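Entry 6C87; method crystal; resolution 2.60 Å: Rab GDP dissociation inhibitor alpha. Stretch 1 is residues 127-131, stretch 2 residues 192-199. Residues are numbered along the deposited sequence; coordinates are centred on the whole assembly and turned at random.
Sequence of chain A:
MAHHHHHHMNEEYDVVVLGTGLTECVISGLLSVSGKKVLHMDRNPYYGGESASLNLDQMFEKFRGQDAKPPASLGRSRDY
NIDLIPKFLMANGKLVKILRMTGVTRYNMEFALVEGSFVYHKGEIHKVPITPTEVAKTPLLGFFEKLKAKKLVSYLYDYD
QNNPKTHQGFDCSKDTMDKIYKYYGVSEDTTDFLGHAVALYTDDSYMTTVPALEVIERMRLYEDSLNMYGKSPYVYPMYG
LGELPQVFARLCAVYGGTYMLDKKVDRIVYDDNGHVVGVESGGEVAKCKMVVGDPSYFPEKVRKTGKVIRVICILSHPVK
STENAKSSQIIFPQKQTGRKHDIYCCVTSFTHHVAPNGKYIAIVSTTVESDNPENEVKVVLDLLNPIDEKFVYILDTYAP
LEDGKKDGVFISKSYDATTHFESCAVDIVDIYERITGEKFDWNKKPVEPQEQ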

# COMPACT_ATOMS: atom_id res chain seq x y z
N LYS A 127 17.08 -5.83 35.44
CA LYS A 127 16.06 -6.20 34.48
C LYS A 127 15.47 -4.96 33.83
O LYS A 127 15.34 -3.90 34.46
CB LYS A 127 14.97 -7.03 35.17
N VAL A 128 15.10 -5.07 32.56
CA VAL A 128 14.50 -3.95 31.84
C VAL A 128 13.06 -3.78 32.32
O VAL A 128 12.25 -4.72 32.21
CB VAL A 128 14.57 -4.16 30.32
CG1 VAL A 128 13.80 -3.06 29.61
CG2 VAL A 128 16.02 -4.20 29.85
N PRO A 129 12.68 -2.61 32.85
CA PRO A 129 11.29 -2.42 33.30
C PRO A 129 10.39 -2.00 32.15
O PRO A 129 10.75 -1.16 31.32
CB PRO A 129 11.41 -1.31 34.35
CG PRO A 129 12.64 -0.54 33.96
CD PRO A 129 13.53 -1.44 33.13
N ILE A 130 9.20 -2.59 32.11
CA ILE A 130 8.23 -2.38 31.03
C ILE A 130 6.97 -1.70 31.53
O ILE A 130 6.55 -0.68 30.99
CB ILE A 130 7.90 -3.70 30.31
CG1 ILE A 130 9.17 -4.25 29.71
CG2 ILE A 130 6.87 -3.47 29.23
CD1 ILE A 130 9.86 -3.23 28.82
N THR A 131 6.35 -2.25 32.57
CA THR A 131 5.10 -1.69 33.05
C THR A 131 5.37 -0.43 33.87
O THR A 131 6.47 -0.25 34.40
CB THR A 131 4.35 -2.72 33.89
OG1 THR A 131 5.11 -3.00 35.08
CG2 THR A 131 4.14 -4.00 33.11
N ASP A 192 17.61 6.38 28.60
CA ASP A 192 18.58 5.36 28.22
C ASP A 192 17.93 3.98 28.13
O ASP A 192 17.88 3.38 27.05
CB ASP A 192 19.75 5.35 29.20
CG ASP A 192 20.81 6.38 28.84
OD1 ASP A 192 21.79 6.53 29.61
OD2 ASP A 192 20.64 7.09 27.83
N PHE A 193 17.42 3.46 29.25
CA PHE A 193 16.81 2.14 29.19
C PHE A 193 15.56 2.14 28.33
O PHE A 193 15.28 1.15 27.64
CB PHE A 193 16.50 1.62 30.61
CG PHE A 193 15.24 2.21 31.24
CD1 PHE A 193 13.98 1.69 30.96
CD2 PHE A 193 15.34 3.26 32.15
CE1 PHE A 193 12.83 2.22 31.56
CE2 PHE A 193 14.20 3.79 32.76
CZ PHE A 193 12.95 3.27 32.46
N LEU A 194 14.82 3.24 28.33
CA LEU A 194 13.59 3.29 27.54
C LEU A 194 13.90 3.32 26.05
O LEU A 194 13.36 2.52 25.28
CB LEU A 194 12.76 4.51 27.96
CG LEU A 194 11.25 4.44 27.75
CD1 LEU A 194 10.70 3.11 28.26
CD2 LEU A 194 10.58 5.60 28.47
N GLY A 195 14.80 4.21 25.64
CA GLY A 195 15.11 4.37 24.23
C GLY A 195 16.04 3.30 23.69
O GLY A 195 15.86 2.85 22.55
N HIS A 196 17.02 2.88 24.49
CA HIS A 196 18.03 1.94 24.01
C HIS A 196 17.71 0.49 24.35
O HIS A 196 17.94 -0.39 23.53
CB HIS A 196 19.41 2.31 24.57
CG HIS A 196 19.91 3.65 24.13
ND1 HIS A 196 21.12 3.82 23.48
CD2 HIS A 196 19.38 4.88 24.26
CE1 HIS A 196 21.30 5.10 23.23
NE2 HIS A 196 20.26 5.77 23.69
N ALA A 197 17.17 0.23 25.54
CA ALA A 197 16.92 -1.15 25.94
C ALA A 197 15.52 -1.63 25.60
O ALA A 197 15.32 -2.84 25.45
CB ALA A 197 17.15 -1.31 27.45
N VAL A 198 14.54 -0.73 25.47
CA VAL A 198 13.18 -1.12 25.11
C VAL A 198 12.90 -0.89 23.63
O VAL A 198 12.52 -1.82 22.91
CB VAL A 198 12.13 -0.38 25.95
CG1 VAL A 198 10.74 -0.84 25.56
CG2 VAL A 198 12.36 -0.59 27.43
N ALA A 199 13.07 0.35 23.18
CA ALA A 199 12.79 0.71 21.79
C ALA A 199 13.93 0.37 20.84
O ALA A 199 13.73 0.41 19.63
CB ALA A 199 12.43 2.19 21.70

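This is a small contact made chiefly by apolar side chains, in which an irregular segment, Val-128 to Ile-130, lies against one side of a helix, held by side-chain packing with no hydrogen bond between the two stretches. The pieces are at least 64 residues apart in sequence where they touch, and together they bury 226 Å². Their backbones stay well separated: the nearest pair of CA atoms, Val-128 CA and Ala-197 CA, is 7.0 Å apart, a gap that side chains fill.

The helix presents Phe-193, Ala-197 and Val-198, whose CA-to-CB bonds all point toward the loop. Phe-193 and Ala-197 are four residues apart, about one turn, so they share a side. Val-198 follows in a wider pi-type turn: its N makes a weak hydrogen bond to Phe-193 O at 3.0 Å, while Ala-199 N bonds to Leu-194 O, also at 3.0 Å.

The CA-to-CB bond of Val-128 points toward this surface. Val-128 CG1 makes the residue's closest approach to Val-198, meeting Val-198 CG2 at 3.6 Å, and Val-128 CG2 makes its closest approach to Ala-197, lying 3.9 Å from Ala-197 CB. The branched, compact valine can thus touch two neighbours at once, while alanine's single methyl makes contact without projecting far from the helix.

Pro-129 sets its CG 3.7 Å from Phe-193 CE1, approaching the aromatic ring obliquely. Both side chains are hydrocarbon rings, and suit van der Waals contact without needing a polar partner. Ile-130 starts away from the helix, but its longer side chain brings CD1 within 3.9 Å of Val-198 CG2. That valine methyl therefore touches both Val-128 and Ile-130, linking the two ends of the loop's contact. With no hydrogen bond across the boundary, the contact rests on van der Waals packing of hydrocarbon groups, of the kind that hydrophobic burial generally favours.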